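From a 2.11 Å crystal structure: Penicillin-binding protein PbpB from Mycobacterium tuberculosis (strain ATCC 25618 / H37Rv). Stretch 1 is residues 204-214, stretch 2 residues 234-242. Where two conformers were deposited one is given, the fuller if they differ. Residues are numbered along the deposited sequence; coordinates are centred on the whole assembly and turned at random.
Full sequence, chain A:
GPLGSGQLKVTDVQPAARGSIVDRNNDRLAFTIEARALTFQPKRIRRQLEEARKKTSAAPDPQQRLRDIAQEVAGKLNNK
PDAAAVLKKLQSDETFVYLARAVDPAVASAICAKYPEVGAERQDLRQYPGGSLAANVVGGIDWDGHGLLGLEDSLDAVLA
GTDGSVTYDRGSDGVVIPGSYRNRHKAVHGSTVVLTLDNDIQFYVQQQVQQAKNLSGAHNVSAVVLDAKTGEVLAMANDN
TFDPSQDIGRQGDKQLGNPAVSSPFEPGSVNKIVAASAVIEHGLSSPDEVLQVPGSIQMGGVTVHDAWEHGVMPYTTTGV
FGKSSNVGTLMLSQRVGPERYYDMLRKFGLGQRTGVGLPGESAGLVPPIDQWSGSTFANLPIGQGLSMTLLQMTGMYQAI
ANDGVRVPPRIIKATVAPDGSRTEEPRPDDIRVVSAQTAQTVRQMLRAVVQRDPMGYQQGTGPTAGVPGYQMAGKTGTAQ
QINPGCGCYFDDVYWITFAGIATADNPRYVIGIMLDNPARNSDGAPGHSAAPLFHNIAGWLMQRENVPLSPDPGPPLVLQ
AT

Stretch 1 204-214: YVQQQVQQAKN
Stretch 2, residues 234-242: LAMANDNTF

A single direct hydrogen bond joins these two stretches, and four waters do much of the remaining polar work. Residues 204-214 are α-helical, phi/psi near -65/-42 with Gln-211 relaxed to -79/-20, held by N(i+4)→O(i) bonds. Residues 235-238 form an extended strand running in nearly the same direction, its axis inclined 27° (signed -27°) and 7.4 Å away at closest approach. The CA atoms of Gln-206 and Ala-237 lie 5.1 Å apart, those of Gln-210 and Asp-239 4.7 Å.

Strand alternation points Ala-235 and Ala-237 toward the helix and Met-236 away. Val-205 (chi1 t) sets its CB 4.1 Å from Ala-235 CB and its CG1 4.3 Å from Ala-237 CB. At Ala-237 the small methyl sits directly against the helix backbone, its CB 3.6 Å from Gln-206 CA. Gln-206 (t, t, chi3 -26°) leaves sideways, but its end comes nearer, NE2 3.7 Å from Thr-241 OG1. Val-209 (t) lays CG1 3.4 Å from Asp-239 N, covering the peptide with a compact branched side chain.

Beyond the strand, Asn-240 adopts phi/psi 65/32, a left-handed conformation that asparagine tolerates well, and its N donates to Gln-210 OE1 (2.9 Å, 162°). Gln-210 (t, p, chi3 67°) has the reach for this, and its NE2 donates to Asn-214 OD1 at 3.0 Å.

Water 1 donates to Gln-206 O (2.6 Å) and Asn-238 O (2.7 Å), bridging the backbones. Water 2 accepts from Thr-241 N (3.2 Å) and weakly from Gln-206 NE2 (3.4 Å). Water 3 links Gln-210 NE2 (3.1 Å) to Asp-239 OD2 (2.9 Å); water 4 donates to Asn-240 OD1 (2.9 Å) and weakly to Gln-210 OE1 (3.3 Å). Lys-213 (t, m, t, t) packs CG 3.4 Å from OD2 of Asp-239 (p, chi2 -69°); Lys-213 NZ stays 4.6 Å from Asp-239 OD2, beyond a salt bridge.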

# COMPACT_ATOMS: atom_id res chain seq x y z
N TYR A 204 15.90 -3.33 0.96
CA TYR A 204 15.53 -4.61 0.36
C TYR A 204 14.27 -4.47 -0.49
O TYR A 204 14.21 -4.96 -1.62
CB TYR A 204 15.31 -5.66 1.46
CG TYR A 204 15.07 -7.05 0.94
CD1 TYR A 204 16.14 -7.88 0.59
CD2 TYR A 204 13.79 -7.55 0.80
CE1 TYR A 204 15.93 -9.16 0.08
CE2 TYR A 204 13.57 -8.83 0.31
CZ TYR A 204 14.64 -9.63 -0.05
OH TYR A 204 14.40 -10.90 -0.53
N VAL A 205 13.25 -3.80 0.05
CA VAL A 205 12.01 -3.63 -0.70
C VAL A 205 12.25 -2.84 -1.98
O VAL A 205 11.76 -3.20 -3.05
CB VAL A 205 10.94 -2.98 0.19
CG1 VAL A 205 9.69 -2.58 -0.64
CG2 VAL A 205 10.56 -3.96 1.33
N GLN A 206 13.05 -1.77 -1.90
CA GLN A 206 13.28 -0.93 -3.08
C GLN A 206 13.99 -1.70 -4.19
O GLN A 206 13.64 -1.57 -5.37
CB GLN A 206 14.07 0.33 -2.69
CG GLN A 206 14.18 1.39 -3.80
CD GLN A 206 14.66 2.74 -3.29
OE1 GLN A 206 14.49 3.09 -2.11
NE2 GLN A 206 15.30 3.51 -4.17
N GLN A 207 14.99 -2.50 -3.82
CA GLN A 207 15.65 -3.37 -4.79
C GLN A 207 14.69 -4.39 -5.37
O GLN A 207 14.67 -4.63 -6.59
CB GLN A 207 16.81 -4.09 -4.14
CG GLN A 207 18.00 -3.26 -3.80
CD GLN A 207 19.04 -4.17 -3.20
OE1 GLN A 207 18.93 -4.56 -2.02
NE2 GLN A 207 20.01 -4.58 -4.01
N GLN A 208 13.93 -5.06 -4.51
CA GLN A 208 12.99 -6.06 -5.01
C GLN A 208 11.96 -5.41 -5.94
O GLN A 208 11.54 -6.04 -6.92
CB GLN A 208 12.32 -6.78 -3.84
CG GLN A 208 13.28 -7.78 -3.13
CD GLN A 208 13.49 -9.05 -3.96
OE1 GLN A 208 12.60 -9.49 -4.69
NE2 GLN A 208 14.67 -9.65 -3.83
N VAL A 209 11.58 -4.16 -5.68
CA VAL A 209 10.62 -3.50 -6.57
C VAL A 209 11.25 -3.27 -7.94
O VAL A 209 10.58 -3.41 -8.98
CB VAL A 209 10.11 -2.20 -5.92
CG1 VAL A 209 9.64 -1.21 -6.97
CG2 VAL A 209 8.98 -2.52 -4.92
N GLN A 210 12.54 -2.89 -7.96
CA GLN A 210 13.23 -2.66 -9.23
C GLN A 210 13.29 -3.95 -10.04
O GLN A 210 12.98 -3.97 -11.23
CB GLN A 210 14.64 -2.11 -8.99
CG GLN A 210 15.39 -1.75 -10.30
CD GLN A 210 14.61 -0.70 -11.12
OE1 GLN A 210 14.47 0.44 -10.70
NE2 GLN A 210 14.10 -1.11 -12.28
N GLN A 211 13.66 -5.05 -9.41
CA GLN A 211 13.74 -6.25 -10.23
C GLN A 211 12.37 -6.88 -10.50
O GLN A 211 12.23 -7.62 -11.48
CB GLN A 211 14.72 -7.23 -9.60
CG GLN A 211 16.01 -6.54 -9.09
CD GLN A 211 16.80 -5.77 -10.15
OE1 GLN A 211 16.96 -6.22 -11.29
NE2 GLN A 211 17.32 -4.61 -9.76
N ALA A 212 11.33 -6.57 -9.71
CA ALA A 212 9.97 -6.93 -10.12
C ALA A 212 9.58 -6.18 -11.39
O ALA A 212 8.95 -6.75 -12.30
CB ALA A 212 8.97 -6.64 -9.01
N LYS A 213 9.96 -4.91 -11.48
CA LYS A 213 9.66 -4.14 -12.68
C LYS A 213 10.39 -4.71 -13.89
O LYS A 213 9.78 -4.92 -14.94
CB LYS A 213 10.00 -2.67 -12.45
CG LYS A 213 9.49 -1.71 -13.54
CD LYS A 213 10.50 -1.54 -14.67
CE LYS A 213 10.11 -0.41 -15.61
NZ LYS A 213 11.01 -0.38 -16.76
N ASN A 214 11.70 -4.96 -13.74
CA ASN A 214 12.49 -5.54 -14.84
C ASN A 214 11.98 -6.92 -15.25
O ASN A 214 11.89 -7.22 -16.45
CB ASN A 214 13.96 -5.63 -14.45
CG ASN A 214 14.58 -4.28 -14.13
OD1 ASN A 214 13.99 -3.24 -14.41
ND2 ASN A 214 15.77 -4.30 -13.54
N LEU A 234 7.11 1.59 7.19
CA LEU A 234 8.45 1.01 7.32
C LEU A 234 9.22 0.99 6.00
O LEU A 234 10.45 1.01 6.00
CB LEU A 234 8.35 -0.43 7.86
CG LEU A 234 7.70 -0.64 9.24
CD1 LEU A 234 7.87 -2.08 9.72
CD2 LEU A 234 8.28 0.34 10.28
N ALA A 235 8.51 0.93 4.87
CA ALA A 235 9.14 1.01 3.56
C ALA A 235 8.11 1.57 2.58
O ALA A 235 6.93 1.24 2.67
CB ALA A 235 9.65 -0.35 3.06
N MET A 236 8.58 2.40 1.65
CA MET A 236 7.71 2.92 0.59
C MET A 236 8.63 3.10 -0.61
O MET A 236 9.56 3.90 -0.56
CB MET A 236 7.04 4.23 1.01
CG MET A 236 6.10 4.85 -0.02
SD MET A 236 5.29 6.38 0.56
CE MET A 236 3.93 5.69 1.51
N ALA A 237 8.39 2.34 -1.68
CA ALA A 237 9.33 2.32 -2.78
C ALA A 237 8.63 2.24 -4.12
O ALA A 237 7.54 1.67 -4.25
CB ALA A 237 10.32 1.15 -2.67
N ASN A 238 9.27 2.80 -5.14
CA ASN A 238 8.89 2.61 -6.52
C ASN A 238 10.14 2.27 -7.31
O ASN A 238 11.26 2.44 -6.83
CB ASN A 238 8.20 3.85 -7.10
CG ASN A 238 8.86 5.12 -6.65
OD1 ASN A 238 8.40 5.77 -5.71
ND2 ASN A 238 9.97 5.48 -7.32
N ASP A 239 9.94 1.75 -8.53
CA ASP A 239 11.05 1.49 -9.42
C ASP A 239 11.58 2.80 -9.98
O ASP A 239 10.92 3.85 -9.92
CB ASP A 239 10.62 0.58 -10.56
CG ASP A 239 9.71 1.29 -11.55
OD1 ASP A 239 8.55 1.62 -11.19
OD2 ASP A 239 10.15 1.51 -12.70
N ASN A 240 12.80 2.75 -10.54
CA ASN A 240 13.33 3.84 -11.36
C ASN A 240 13.54 5.12 -10.55
O ASN A 240 13.39 6.23 -11.08
CB ASN A 240 12.40 4.12 -12.56
CG ASN A 240 13.08 4.91 -13.67
OD1 ASN A 240 14.29 4.82 -13.85
ND2 ASN A 240 12.29 5.69 -14.42
N THR A 241 13.87 4.98 -9.26
CA THR A 241 13.94 6.12 -8.35
C THR A 241 15.16 6.98 -8.65
O THR A 241 16.28 6.46 -8.77
CB THR A 241 14.00 5.66 -6.90
OG1 THR A 241 12.90 4.79 -6.62
CG2 THR A 241 13.95 6.85 -5.96
N PHE A 242 14.96 8.29 -8.71
CA PHE A 242 16.05 9.19 -9.06
C PHE A 242 17.11 9.24 -7.96
O PHE A 242 16.93 8.77 -6.83
CB PHE A 242 15.52 10.59 -9.33
CG PHE A 242 15.30 11.42 -8.09
CD1 PHE A 242 14.37 11.05 -7.14
CD2 PHE A 242 16.01 12.60 -7.90
CE1 PHE A 242 14.14 11.82 -6.00
CE2 PHE A 242 15.79 13.38 -6.78
CZ PHE A 242 14.84 12.99 -5.83
O HOH W 1 13.12 0.42 -6.98
O HOH W 2 14.81 2.50 -7.39
O HOH W 3 12.80 1.27 -13.74
O HOH W 4 15.36 2.11 -13.41